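Local coordinates for protein phosphatase YwpJ (Bacillus subtilis, PDB 1NRW) that removes phosphate from phosphorylated five- and six-carbon sugars and nucleoside monophosphates in vitro, and less readily from flavin mononucleotide, as a magnesium-dependent HAD-superfamily hydrolase, at residues A[68-73]-A[171-176]; A[198-203]-A[208-213]. All blocks are in the same frame, centred on the assembly; numbering follows the deposited sequence.

Contact 1 of 2, residues A[68-73]-A[171-176]; sequences NGAVIH and DFYNIL
Asn-174 ND2, which rests 3.8 Å from Asn-68 CB, is gripped by two acceptors, Glu-209 OE1 and the backbone O of Gly-45, a phosphate-binding residue. These bonds fix the rotation of the buried amide, and its CG and OD1 also pack against Asn-68 CB. Asn-68 sends its own amide elsewhere: with CG swung away from the backbone N (chi1 -167°), ND2 reaches Ser-211 OG. The Asn-174 amide therefore lies against the CB of Asn-68, while the two amide groups bond separately, each to strand 207-212.

The other half of the contact is apolar. Val-71 sets its CG2 methyl over the middle of the Tyr-173 ring, 3.7 Å from the centroid and 11° off the normal, a CH-pi contact. The ring takes this position because CG of Tyr-173 lies opposite its carbonyl carbon (chi1 -58°). Beside it, Ala-70 CB packs on Tyr-173 CB at 3.8 Å and on Tyr-173 O at 3.6 Å. Ala-70 with Val-71, facing Ser-66, and Tyr-173 with Asn-174, facing Phe-107, each form a classic beta bulge. No hydrogen bond crosses; this is the packed seam between Rossmann-like core and cap of a Cof-type HAD phosphatase.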
loop_
_atom_site.group_PDB
_atom_site.type_symbol
_atom_site.label_atom_id
_atom_site.label_comp_id
_atom_site.label_asym_id
_atom_site.label_seq_id
_atom_site.Cartn_x
_atom_site.Cartn_y
_atom_site.Cartn_z
ATOM N N ASN A 68 0.933 4.803 1.536
ATOM C CA ASN A 68 0.533 5.340 0.244
ATOM C C ASN A 68 1.465 6.421 -0.300
ATOM O O ASN A 68 1.021 7.336 -0.993
ATOM C CB ASN A 68 -0.899 5.889 0.331
ATOM C CG ASN A 68 -1.501 6.169 -1.032
ATOM O OD1 ASN A 68 -1.420 5.337 -1.935
ATOM N ND2 ASN A 68 -2.124 7.335 -1.184
ATOM N N GLY A 69 2.751 6.317 0.010
ATOM C CA GLY A 69 3.695 7.298 -0.495
ATOM C C GLY A 69 3.953 8.448 0.455
ATOM O O GLY A 69 4.648 9.406 0.107
ATOM N N ALA A 70 3.394 8.368 1.657
ATOM C CA ALA A 70 3.604 9.416 2.650
ATOM C C ALA A 70 4.921 9.204 3.389
ATOM O O ALA A 70 5.485 10.147 3.949
ATOM C CB ALA A 70 2.449 9.427 3.658
ATOM N N VAL A 71 5.412 7.968 3.386
ATOM C CA VAL A 71 6.645 7.640 4.096
ATOM C C VAL A 71 7.655 6.851 3.263
ATOM O O VAL A 71 7.287 5.947 2.506
ATOM C CB VAL A 71 6.320 6.832 5.382
ATOM C CG1 VAL A 71 7.593 6.526 6.153
ATOM C CG2 VAL A 71 5.342 7.610 6.249
ATOM N N ILE A 72 8.933 7.198 3.407
ATOM C CA ILE A 72 10.001 6.510 2.684
ATOM C C ILE A 72 11.152 6.155 3.627
ATOM O O ILE A 72 11.625 7.007 4.385
ATOM C CB ILE A 72 10.593 7.379 1.548
ATOM C CG1 ILE A 72 9.494 7.831 0.587
ATOM C CG2 ILE A 72 11.676 6.595 0.818
ATOM C CD1 ILE A 72 10.004 8.687 -0.567
ATOM N N HIS A 73 11.587 4.895 3.577
ATOM C CA HIS A 73 12.707 4.403 4.381
ATOM C C HIS A 73 13.680 3.698 3.435
ATOM O O HIS A 73 13.270 3.177 2.389
ATOM C CB HIS A 73 12.256 3.375 5.434
ATOM C CG HIS A 73 11.593 3.965 6.640
ATOM N ND1 HIS A 73 10.240 4.218 6.704
ATOM C CD2 HIS A 73 12.097 4.315 7.849
ATOM C CE1 HIS A 73 9.938 4.692 7.899
ATOM N NE2 HIS A 73 11.047 4.760 8.614
ATOM N N ASP A 171 1.818 12.127 14.037
ATOM C CA ASP A 171 1.670 12.516 12.644
ATOM C C ASP A 171 0.697 11.586 11.938
ATOM O O ASP A 171 0.687 10.381 12.184
ATOM C CB ASP A 171 3.027 12.479 11.936
ATOM C CG ASP A 171 4.011 13.481 12.513
ATOM O OD1 ASP A 171 3.700 14.691 12.519
ATOM O OD2 ASP A 171 5.096 13.057 12.960
ATOM N N PHE A 172 -0.121 12.160 11.065
ATOM C CA PHE A 172 -1.111 11.406 10.305
ATOM C C PHE A 172 -0.584 11.232 8.885
ATOM O O PHE A 172 -0.378 12.210 8.172
ATOM C CB PHE A 172 -2.436 12.171 10.292
ATOM C CG PHE A 172 -3.031 12.363 11.663
ATOM C CD1 PHE A 172 -3.654 11.306 12.316
ATOM C CD2 PHE A 172 -2.934 13.589 12.315
ATOM C CE1 PHE A 172 -4.176 11.465 13.605
ATOM C CE2 PHE A 172 -3.449 13.761 13.601
ATOM C CZ PHE A 172 -4.072 12.695 14.249
ATOM N N TYR A 173 -0.369 9.983 8.478
ATOM C CA TYR A 173 0.165 9.707 7.147
ATOM C C TYR A 173 -0.854 9.224 6.127
ATOM O O TYR A 173 -0.857 9.674 4.986
ATOM C CB TYR A 173 1.281 8.663 7.231
ATOM C CG TYR A 173 2.430 9.039 8.133
ATOM C CD1 TYR A 173 3.039 10.293 8.040
ATOM C CD2 TYR A 173 2.924 8.135 9.070
ATOM C CE1 TYR A 173 4.112 10.633 8.863
ATOM C CE2 TYR A 173 3.994 8.462 9.895
ATOM C CZ TYR A 173 4.583 9.712 9.788
ATOM O OH TYR A 173 5.644 10.032 10.603
ATOM N N ASN A 174 -1.710 8.293 6.535
ATOM C CA ASN A 174 -2.692 7.729 5.618
ATOM C C ASN A 174 -3.896 7.306 6.444
ATOM O O ASN A 174 -3.745 6.828 7.570
ATOM C CB ASN A 174 -2.056 6.521 4.901
ATOM C CG ASN A 174 -2.874 6.014 3.718
ATOM O OD1 ASN A 174 -3.550 6.777 3.031
ATOM N ND2 ASN A 174 -2.780 4.708 3.457
ATOM N N ILE A 175 -5.084 7.517 5.893
ATOM C CA ILE A 175 -6.319 7.142 6.567
ATOM C C ILE A 175 -7.112 6.228 5.650
ATOM O O ILE A 175 -7.456 6.604 4.524
ATOM C CB ILE A 175 -7.182 8.378 6.907
ATOM C CG1 ILE A 175 -6.415 9.299 7.860
ATOM C CG2 ILE A 175 -8.497 7.935 7.554
ATOM C CD1 ILE A 175 -7.105 10.640 8.121
ATOM N N LEU A 176 -7.383 5.019 6.129
ATOM C CA LEU A 176 -8.155 4.052 5.358
ATOM C C LEU A 176 -9.597 4.052 5.865
ATOM O O LEU A 176 -9.831 4.015 7.072
ATOM C CB LEU A 176 -7.548 2.649 5.502
ATOM C CG LEU A 176 -8.251 1.483 4.785
ATOM C CD1 LEU A 176 -7.245 0.379 4.503
ATOM C CD2 LEU A 176 -9.415 0.955 5.633
#

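Contact 2 of 2, residues A[198-203]-A[208-213]; sequences LTLVSS and FELSSR
Strands 198-201 and 208-212 run antiparallel, 156° between their directions and their axes 4.5 Å apart at closest approach, joined by backbone hydrogen bonds in both directions at the pairs Thr-199 with Ser-211 and Val-201 with Glu-209. On the face of Leu-200 and Leu-210 the side chains lie alongside, pointing the same way, and CD1 of Leu-200 meets CD2 of Leu-210 at 3.7 Å. CD1 of Leu-200 also touches Phe-208 CB. This apolar side packs on helices 87-99 and 182-192, through Ile-93, Leu-97, Trp-189 and Tyr-192.

The strands form a beta hairpin at the edge of the cap sheet, whose other face, lined by Thr-199, Val-201, Glu-209 and Ser-211, turns toward Asn-68 and the phosphate-binding Asn-243. Here the side chains of Val-201 and Glu-209 cross at an angle, CG2 of Val-201 lying 3.8 Å from CB of Glu-209. The Glu-209 chain, extended beyond CG, carries its carboxylate along to Ser-203, whose OG donates to OE2 at 2.7 Å; the hydroxyl comes from the anti side, 23° out of the carboxylate plane. OE1 is held from the neighbouring strand 172-178. Ser-203 also sits about 4 Å, side chain to ion, from a bound phosphate, probably from the crystallisation liquor, that may mark the pocket. Farther along, a water donates to Thr-199 O (2.7 Å) and Ser-211 OG, bridging the strands beside their backbone bonds. Ser-211 OG is further bonded to Ala-215 O, while Thr-199 OG1 donates to Ser-212 O at 2.9 Å and only weakly to Ala-215 O.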
loop_
_atom_site.group_PDB
_atom_site.type_symbol
_atom_site.label_atom_id
_atom_site.label_comp_id
_atom_site.label_asym_id
_atom_site.label_seq_id
_atom_site.Cartn_x
_atom_site.Cartn_y
_atom_site.Cartn_z
ATOM N N LEU A 198 -5.653 16.748 -0.872
ATOM C CA LEU A 198 -5.556 15.325 -0.556
ATOM C C LEU A 198 -5.368 14.428 -1.769
ATOM O O LEU A 198 -5.606 14.835 -2.908
ATOM C CB LEU A 198 -6.826 14.875 0.169
ATOM C CG LEU A 198 -7.186 15.548 1.494
ATOM C CD1 LEU A 198 -8.584 15.100 1.930
ATOM C CD2 LEU A 198 -6.144 15.198 2.547
ATOM N N THR A 199 -4.930 13.200 -1.504
ATOM C CA THR A 199 -4.762 12.181 -2.532
ATOM C C THR A 199 -5.796 11.110 -2.160
ATOM O O THR A 199 -5.818 10.631 -1.023
ATOM C CB THR A 199 -3.348 11.548 -2.512
ATOM O OG1 THR A 199 -2.384 12.499 -2.986
ATOM C CG2 THR A 199 -3.302 10.314 -3.405
ATOM N N LEU A 200 -6.669 10.769 -3.102
ATOM C CA LEU A 200 -7.702 9.761 -2.866
ATOM C C LEU A 200 -7.481 8.537 -3.747
ATOM O O LEU A 200 -7.421 8.647 -4.973
ATOM C CB LEU A 200 -9.092 10.342 -3.154
ATOM C CG LEU A 200 -10.254 9.331 -3.222
ATOM C CD1 LEU A 200 -10.472 8.693 -1.856
ATOM C CD2 LEU A 200 -11.525 10.036 -3.683
ATOM N N VAL A 201 -7.354 7.373 -3.115
ATOM C CA VAL A 201 -7.160 6.119 -3.837
ATOM C C VAL A 201 -7.920 4.992 -3.140
ATOM O O VAL A 201 -8.657 5.226 -2.180
ATOM C CB VAL A 201 -5.659 5.715 -3.915
ATOM C CG1 VAL A 201 -4.867 6.788 -4.642
ATOM C CG2 VAL A 201 -5.101 5.478 -2.515
ATOM N N SER A 202 -7.747 3.775 -3.645
ATOM C CA SER A 202 -8.372 2.591 -3.066
ATOM C C SER A 202 -7.404 1.430 -3.241
ATOM O O SER A 202 -6.686 1.363 -4.247
ATOM C CB SER A 202 -9.697 2.274 -3.770
ATOM O OG SER A 202 -10.215 1.022 -3.340
ATOM N N SER A 203 -7.366 0.527 -2.262
ATOM C CA SER A 203 -6.485 -0.636 -2.330
ATOM C C SER A 203 -7.290 -1.935 -2.275
ATOM O O SER A 203 -6.717 -3.025 -2.252
ATOM C CB SER A 203 -5.478 -0.619 -1.176
ATOM O OG SER A 203 -6.132 -0.710 0.080
ATOM N N PHE A 208 -11.203 2.935 0.681
ATOM C CA PHE A 208 -10.630 4.087 0.012
ATOM C C PHE A 208 -9.596 4.586 1.006
ATOM O O PHE A 208 -9.724 4.352 2.212
ATOM C CB PHE A 208 -11.679 5.162 -0.340
ATOM C CG PHE A 208 -12.548 5.604 0.807
ATOM C CD1 PHE A 208 -12.155 6.650 1.638
ATOM C CD2 PHE A 208 -13.793 5.018 1.009
ATOM C CE1 PHE A 208 -12.998 7.110 2.654
ATOM C CE2 PHE A 208 -14.645 5.469 2.020
ATOM C CZ PHE A 208 -14.247 6.517 2.841
ATOM N N GLU A 209 -8.540 5.210 0.500
ATOM C CA GLU A 209 -7.481 5.717 1.360
ATOM C C GLU A 209 -7.249 7.188 1.070
ATOM O O GLU A 209 -7.326 7.625 -0.078
ATOM C CB GLU A 209 -6.181 4.934 1.129
ATOM C CG GLU A 209 -6.247 3.455 1.537
ATOM C CD GLU A 209 -4.959 2.699 1.231
ATOM O OE1 GLU A 209 -3.890 3.345 1.111
ATOM O OE2 GLU A 209 -5.009 1.453 1.127
ATOM N N LEU A 210 -6.962 7.942 2.123
ATOM C CA LEU A 210 -6.712 9.367 2.003
ATOM C C LEU A 210 -5.369 9.741 2.615
ATOM O O LEU A 210 -5.099 9.439 3.777
ATOM C CB LEU A 210 -7.824 10.152 2.707
ATOM C CG LEU A 210 -9.215 10.070 2.074
ATOM C CD1 LEU A 210 -10.262 10.554 3.070
ATOM C CD2 LEU A 210 -9.250 10.905 0.803
ATOM N N SER A 211 -4.525 10.391 1.821
ATOM C CA SER A 211 -3.226 10.850 2.297
ATOM C C SER A 211 -3.097 12.287 1.801
ATOM O O SER A 211 -3.994 12.784 1.114
ATOM C CB SER A 211 -2.102 9.970 1.739
ATOM O OG SER A 211 -2.182 9.871 0.330
ATOM N N SER A 212 -2.007 12.961 2.147
ATOM C CA SER A 212 -1.839 14.340 1.706
ATOM C C SER A 212 -1.654 14.407 0.191
ATOM O O SER A 212 -1.294 13.416 -0.447
ATOM C CB SER A 212 -0.648 14.984 2.410
ATOM O OG SER A 212 -0.670 16.392 2.228
ATOM N N ARG A 213 -1.904 15.583 -0.381
ATOM C CA ARG A 213 -1.779 15.776 -1.822
ATOM C C ARG A 213 -0.449 15.295 -2.394
ATOM O O ARG A 213 -0.412 14.717 -3.478
ATOM C CB ARG A 213 -1.969 17.257 -2.173
ATOM C CG ARG A 213 -1.899 17.551 -3.667
ATOM C CD ARG A 213 -2.946 16.750 -4.433
ATOM N NE ARG A 213 -2.872 16.969 -5.875
ATOM C CZ ARG A 213 -3.127 18.128 -6.474
ATOM N NH1 ARG A 213 -3.480 19.189 -5.757
ATOM N NH2 ARG A 213 -3.026 18.230 -7.793
HETATM O O HOH W 1 -4.285 8.512 -0.356
#

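In the fold
Contact 1 closes before contact 2 opens along the chain, and their centres are 10 Å apart. Strands 172-178 and 207-212 are neighbours in the six-stranded cap sheet, with 198-201 at its edge, whereas segment 68-73 belongs to the eight-stranded core sheet. Contact 1 thus spans the two domains and contact 2 builds the cap beside that junction. They are joined directly: Ile-175 O lies 2.8 Å from Leu-210 N, a probable hydrogen bond. Helix 87-99 packs on all three cap segments from one side. The opposite side faces the phosphate-binding residues Gly-45 and Asn-243, consistent with a cap that helps close the active site.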